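Side-chain contacts in hypoxanthine-guanine phosphoribosyltransferase (Thermus thermophilus, PDB 3ACD), which probably converts hypoxanthine or guanine and 5-phospho-alpha-D-ribose 1-diphosphate into IMP or GMP in purine salvage, with magnesium as cofactor: residues Val12-Ser15 with Ala16-Lys20; Leu41-Leu45 with Asn46-Ile50; Ser112-Leu115 with Asp116-Ala120. All blocks are in the same frame, centred on the assembly; numbering follows the deposited sequence.

Interaction 1 of 3, residues Val12-Ser15 with Ala16-Lys20; sequences VQIS and AEAIK
Ser15 reaches forward with its hydroxyl to the backbone of Ala18 and closes the first turn of helix 16-33: Ala18 N donates to Ser15 OG at 3.0 Å, with an N-H...O angle of 159°. This is an N-cap, in which a serine just ahead of a helix takes up one of the first-turn amides that have no carbonyl before them to bond with. The hydroxyl gets there because chi1 (71°) sets OG between the backbone N and the carbonyl carbon, which leaves OG within bonding distance of Ala18 N. The methyl of Ala18 lies close against the same oxygen, Ala18 CB standing 3.4 Å from Ser15 OG. Ser15 also enters the helix through its main chain, since Ile19 N donates to Ser15 O at 2.9 Å. The side chain of Ile19 folds back over this carbonyl, with Ile19 CG1 only 3.1 Å from Ser15 O.

A hydrophobic staple lies beside the cap: Ile14, just before the N-cap, packs on Ile19, four residues after it. The CG2 branch of Ile14, opposite the backbone N, touches Ile19 CG1 at 3.8 Å and Ala18 CB at 4.0 Å. The two isoleucine side chains cross at about a right angle.

Further out, backbone hydrogen bonds between Ile14 and Ile173 hold the incoming chain, as do Val12 O with the hydroxyl of Ser175 and Gln13 OE1 with that of Thr174. Ile19 packs on Tyr159 and Ile173. The cap thus sits near the surface, where the loop beside the C-terminal strand 174-175 runs into helix 16-33.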
# COMPACT_ATOMS: atom_id res chain seq x y z
N VAL A 12 -1.98 -16.30 -17.93
CA VAL A 12 -1.11 -15.19 -17.56
C VAL A 12 -0.30 -15.48 -16.29
O VAL A 12 -0.86 -15.82 -15.25
CB VAL A 12 -1.93 -13.90 -17.34
CG1 VAL A 12 -1.01 -12.76 -16.92
CG2 VAL A 12 -2.65 -13.54 -18.63
N GLN A 13 1.01 -15.35 -16.40
CA GLN A 13 1.92 -15.59 -15.29
C GLN A 13 3.07 -14.59 -15.38
O GLN A 13 3.78 -14.53 -16.39
CB GLN A 13 2.50 -17.02 -15.38
CG GLN A 13 1.47 -18.14 -15.52
CD GLN A 13 0.64 -18.36 -14.27
OE1 GLN A 13 1.07 -18.06 -13.16
NE2 GLN A 13 -0.57 -18.89 -14.45
N ILE A 14 3.25 -13.78 -14.34
CA ILE A 14 4.32 -12.79 -14.32
C ILE A 14 5.05 -12.88 -12.98
O ILE A 14 4.45 -12.64 -11.93
CB ILE A 14 3.77 -11.36 -14.52
CG1 ILE A 14 2.78 -11.34 -15.69
CG2 ILE A 14 4.91 -10.40 -14.82
CD1 ILE A 14 2.15 -9.98 -15.95
N SER A 15 6.33 -13.22 -13.03
CA SER A 15 7.12 -13.39 -11.81
C SER A 15 7.38 -12.11 -11.03
O SER A 15 7.32 -11.01 -11.56
CB SER A 15 8.47 -14.04 -12.14
OG SER A 15 9.31 -13.13 -12.83
N ALA A 16 7.70 -12.28 -9.75
CA ALA A 16 8.00 -11.15 -8.88
C ALA A 16 9.20 -10.41 -9.45
O ALA A 16 9.28 -9.18 -9.37
CB ALA A 16 8.31 -11.64 -7.47
N GLU A 17 10.14 -11.15 -10.03
CA GLU A 17 11.34 -10.56 -10.61
C GLU A 17 11.01 -9.71 -11.83
O GLU A 17 11.53 -8.60 -11.98
CB GLU A 17 12.34 -11.65 -11.01
CG GLU A 17 12.82 -12.50 -9.85
CD GLU A 17 13.78 -13.59 -10.28
OE1 GLU A 17 13.37 -14.46 -11.08
OE2 GLU A 17 14.94 -13.58 -9.83
N ALA A 18 10.15 -10.23 -12.69
CA ALA A 18 9.75 -9.50 -13.89
C ALA A 18 8.99 -8.23 -13.50
O ALA A 18 9.17 -7.17 -14.11
CB ALA A 18 8.87 -10.38 -14.78
N ILE A 19 8.15 -8.35 -12.48
CA ILE A 19 7.38 -7.21 -12.00
C ILE A 19 8.31 -6.17 -11.40
O ILE A 19 8.17 -4.97 -11.66
CB ILE A 19 6.33 -7.63 -10.94
CG1 ILE A 19 5.31 -8.59 -11.56
CG2 ILE A 19 5.62 -6.40 -10.39
CD1 ILE A 19 4.28 -9.14 -10.59
N LYS A 20 9.26 -6.62 -10.59
CA LYS A 20 10.20 -5.69 -9.95
C LYS A 20 10.95 -4.86 -10.99
O LYS A 20 11.05 -3.64 -10.86
CB LYS A 20 11.20 -6.46 -9.09
CG LYS A 20 12.22 -5.56 -8.40
CD LYS A 20 13.20 -6.35 -7.54
CE LYS A 20 14.25 -5.43 -6.92
NZ LYS A 20 15.29 -6.19 -6.17

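Interaction 2 of 3, residues Leu41-Leu45 with Asn46-Ile50; sequences LICVL and NGAFI
Leu45 and Phe49 meet at about a right angle across the turn that leaves strand 40-45, Leu45 CD2 lying 4.0 Å from Phe49 CB. The contact is with the root of the phenylalanine; its ring leads away from the strand, and Ile50 CG1 sits over the centre of one face, 3.5 Å above the plane. The amide of Asn46 comes back beside Leu45, obliquely to it, with Asn46 ND2 3.2 Å from Leu45 CB. On Cys43, SG is anti to the backbone N (chi1 173°), which carries the sulfur forward to Ala48: SG is 3.7 Å from Ala48 C and 4.1 Å from Ala48 CB.

The peptide bond between Leu45 and Asn46 is cis, and a type I turn from Asn46 to Phe49 follows. This is consistent with the pyrophosphate-binding loop of related hypoxanthine phosphoribosyltransferases, where a non-proline cis peptide also occurs; here Gly47 lies near the bound IMP.

Phe49 stacks edge-to-face with Phe67 of the second subunit. The two backbone bonds of the turn, Ala48 N to Val44 O and Phe49 N to Asn46 O, are both weak, so the turn's shape probably owes much to the cis peptide and the apolar contacts.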
# COMPACT_ATOMS: atom_id res chain seq x y z
N LEU A 41 0.61 11.42 -6.48
CA LEU A 41 0.15 10.10 -6.91
C LEU A 41 -1.07 9.63 -6.13
O LEU A 41 -1.07 9.61 -4.90
CB LEU A 41 1.28 9.07 -6.76
CG LEU A 41 2.44 9.16 -7.76
CD1 LEU A 41 3.18 10.48 -7.58
CD2 LEU A 41 3.39 7.99 -7.53
N ILE A 42 -2.12 9.26 -6.85
CA ILE A 42 -3.34 8.79 -6.23
C ILE A 42 -3.51 7.29 -6.45
O ILE A 42 -3.72 6.84 -7.58
CB ILE A 42 -4.57 9.52 -6.80
CG1 ILE A 42 -4.41 11.03 -6.57
CG2 ILE A 42 -5.85 8.98 -6.16
CD1 ILE A 42 -5.56 11.85 -7.12
N CYS A 43 -3.40 6.53 -5.37
CA CYS A 43 -3.54 5.09 -5.42
C CYS A 43 -5.00 4.66 -5.36
O CYS A 43 -5.73 5.03 -4.44
CB CYS A 43 -2.78 4.45 -4.25
SG CYS A 43 -3.03 2.66 -4.09
N VAL A 44 -5.43 3.89 -6.36
CA VAL A 44 -6.80 3.40 -6.39
C VAL A 44 -6.86 2.10 -5.60
O VAL A 44 -6.39 1.05 -6.06
CB VAL A 44 -7.29 3.16 -7.84
CG1 VAL A 44 -8.71 2.59 -7.82
CG2 VAL A 44 -7.27 4.47 -8.62
N LEU A 45 -7.42 2.17 -4.40
CA LEU A 45 -7.55 1.00 -3.52
C LEU A 45 -8.68 0.10 -4.00
O LEU A 45 -9.61 0.56 -4.67
CB LEU A 45 -7.84 1.46 -2.09
CG LEU A 45 -6.71 2.21 -1.38
CD1 LEU A 45 -7.21 2.77 -0.05
CD2 LEU A 45 -5.54 1.27 -1.16
N ASN A 46 -8.64 -1.19 -3.66
CA ASN A 46 -7.58 -1.79 -2.84
C ASN A 46 -6.46 -2.41 -3.67
O ASN A 46 -5.32 -2.49 -3.23
CB ASN A 46 -8.16 -2.90 -1.96
CG ASN A 46 -9.08 -2.39 -0.87
OD1 ASN A 46 -9.80 -3.17 -0.24
ND2 ASN A 46 -9.07 -1.09 -0.64
N GLY A 47 -6.81 -2.84 -4.88
CA GLY A 47 -5.87 -3.52 -5.75
C GLY A 47 -4.51 -2.95 -6.11
O GLY A 47 -3.56 -3.71 -6.33
N ALA A 48 -4.38 -1.63 -6.17
CA ALA A 48 -3.11 -1.03 -6.56
C ALA A 48 -2.12 -0.71 -5.44
O ALA A 48 -1.05 -0.18 -5.71
CB ALA A 48 -3.38 0.24 -7.37
N PHE A 49 -2.44 -1.05 -4.20
CA PHE A 49 -1.55 -0.67 -3.11
C PHE A 49 -0.12 -1.23 -3.13
O PHE A 49 0.80 -0.55 -2.67
CB PHE A 49 -2.23 -0.89 -1.75
CG PHE A 49 -1.98 -2.24 -1.14
CD1 PHE A 49 -1.00 -2.39 -0.16
CD2 PHE A 49 -2.75 -3.34 -1.49
CE1 PHE A 49 -0.80 -3.62 0.47
CE2 PHE A 49 -2.56 -4.58 -0.86
CZ PHE A 49 -1.58 -4.71 0.12
N ILE A 50 0.07 -2.43 -3.66
CA ILE A 50 1.42 -3.00 -3.71
C ILE A 50 2.19 -2.38 -4.87
O ILE A 50 3.37 -2.02 -4.74
CB ILE A 50 1.37 -4.56 -3.81
CG1 ILE A 50 0.74 -5.11 -2.52
CG2 ILE A 50 2.77 -5.13 -4.01
CD1 ILE A 50 0.79 -6.62 -2.36

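Interaction 3 of 3, residues Ser112-Leu115 with Asp116-Ala120; sequences SYLL and DYLEA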
# COMPACT_ATOMS: atom_id res chain seq x y z
N SER A 112 -12.27 5.66 -16.51
CA SER A 112 -12.94 6.74 -17.23
C SER A 112 -13.69 7.65 -16.25
O SER A 112 -13.58 8.87 -16.33
CB SER A 112 -13.92 6.17 -18.26
OG SER A 112 -14.51 7.21 -19.02
N TYR A 113 -14.44 7.04 -15.34
CA TYR A 113 -15.19 7.80 -14.35
C TYR A 113 -14.22 8.58 -13.46
O TYR A 113 -14.42 9.76 -13.20
CB TYR A 113 -16.02 6.86 -13.48
CG TYR A 113 -16.75 7.57 -12.36
CD1 TYR A 113 -17.85 8.40 -12.62
CD2 TYR A 113 -16.33 7.45 -11.03
CE1 TYR A 113 -18.50 9.07 -11.60
CE2 TYR A 113 -16.98 8.12 -10.00
CZ TYR A 113 -18.06 8.93 -10.29
OH TYR A 113 -18.71 9.60 -9.27
N LEU A 114 -13.17 7.90 -13.00
CA LEU A 114 -12.19 8.54 -12.14
C LEU A 114 -11.53 9.75 -12.80
O LEU A 114 -11.39 10.80 -12.18
CB LEU A 114 -11.11 7.53 -11.73
CG LEU A 114 -10.00 8.06 -10.81
CD1 LEU A 114 -10.63 8.61 -9.53
CD2 LEU A 114 -9.02 6.94 -10.48
N LEU A 115 -11.14 9.61 -14.07
CA LEU A 115 -10.51 10.71 -14.77
C LEU A 115 -11.42 11.93 -14.89
O LEU A 115 -10.97 13.06 -14.73
CB LEU A 115 -10.03 10.28 -16.16
CG LEU A 115 -8.85 9.29 -16.17
CD1 LEU A 115 -8.47 8.95 -17.60
CD2 LEU A 115 -7.66 9.90 -15.45
N ASP A 116 -12.70 11.70 -15.16
CA ASP A 116 -13.64 12.81 -15.27
C ASP A 116 -13.78 13.49 -13.91
O ASP A 116 -13.86 14.72 -13.83
CB ASP A 116 -15.01 12.33 -15.75
CG ASP A 116 -14.99 11.87 -17.20
OD1 ASP A 116 -14.33 12.52 -18.03
OD2 ASP A 116 -15.66 10.85 -17.50
N TYR A 117 -13.83 12.69 -12.86
CA TYR A 117 -13.96 13.21 -11.50
C TYR A 117 -12.78 14.12 -11.16
O TYR A 117 -12.96 15.24 -10.67
CB TYR A 117 -14.04 12.06 -10.50
CG TYR A 117 -14.12 12.52 -9.06
CD1 TYR A 117 -15.26 13.15 -8.57
CD2 TYR A 117 -13.05 12.33 -8.18
CE1 TYR A 117 -15.34 13.58 -7.24
CE2 TYR A 117 -13.11 12.75 -6.85
CZ TYR A 117 -14.26 13.37 -6.39
OH TYR A 117 -14.33 13.79 -5.08
N LEU A 118 -11.57 13.62 -11.41
CA LEU A 118 -10.36 14.37 -11.13
C LEU A 118 -10.24 15.64 -11.98
O LEU A 118 -9.87 16.70 -11.48
CB LEU A 118 -9.13 13.49 -11.36
CG LEU A 118 -9.01 12.21 -10.52
CD1 LEU A 118 -7.73 11.48 -10.90
CD2 LEU A 118 -9.00 12.56 -9.04
N GLU A 119 -10.55 15.52 -13.27
CA GLU A 119 -10.45 16.67 -14.16
C GLU A 119 -11.38 17.80 -13.75
O GLU A 119 -11.08 18.97 -13.98
CB GLU A 119 -10.75 16.24 -15.60
CG GLU A 119 -9.67 15.35 -16.22
CD GLU A 119 -8.33 16.06 -16.37
OE1 GLU A 119 -8.19 17.20 -15.88
OE2 GLU A 119 -7.42 15.46 -16.98
N ALA A 120 -12.50 17.44 -13.13
CA ALA A 120 -13.48 18.43 -12.69
C ALA A 120 -12.89 19.40 -11.66
O ALA A 120 -13.38 20.52 -11.50
CB ALA A 120 -14.69 17.73 -12.10
O HOH W 1 -12.39 10.04 -19.15
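Leu114 and Leu118 supply the apolar contact along helix 109-119, one turn apart: Leu114 CD1 meets Leu118 CG at 4.1 Å, the two side chains set at a slant to each other. Leu114 CG is anti to the backbone N, whereas Leu118 CG is anti to the carbonyl carbon (chi1 -60°), which turns it back over the preceding turn and brings it within 3.2 Å of Leu114 O. Tyr117 also rests its CB on that carbonyl oxygen, while Glu119 bends at chi2 and keeps CG close to Leu115 O.

The main-chain bonds are regular i to i+4 ones. Asp116 N, Tyr117 N, Leu118 N and Glu119 N donate in turn to the carbonyls of Ser112, Tyr113, Leu114 and Leu115. The first is the longest, 3.2 Å from Asp116 N to Ser112 O, and the Leu118 N to Leu114 O bond is 2.9 Å.

Asp116 OD2 comes to 3.1 Å from Ser112 O: two acceptors that cannot bond directly and probably repel each other slightly. A water that donates to Ser112 O at 3.3 Å and, weakly, to Asp116 OD1 probably offsets this.

On the sheet side, Leu114 packs on Ile68 and Val100 and Leu118 on Val100, while Leu115 lies on Val126 and Val128. Asp106, Thr107 and Gly108, which bind IMP, lead into the helix and end a VVEDIVDTG stretch consistent with the phosphoribosyl-binding motif of type I phosphoribosyltransferases; Thr110, also IMP-binding, is in its first turn. The helix packs on one face of the parallel sheet, over strands 64-70, 40-45, 97-102 and 125-130.

In the fold
From the N terminus the three contacts come in series, each closing before the next opens, so none nests in or crosses another. Interaction 1 starts helix 16-33, and the chain then enters strand 40-45. Interaction 2 turns it out of that strand into helix 49-56, within the beta-alpha-beta unit completed by strand 64-70. Interaction 3 lies along helix 109-119, after strands 97-102 and 104-105. Interactions 2 and 3 touch through the sheet side of that helix: Val44 CG2 is 3.6 Å from Leu114 CD2, and Ile42 CD1 packs on Leu118 CD2. Interaction 1 stands apart, its centre about 30 Å from that of interaction 3.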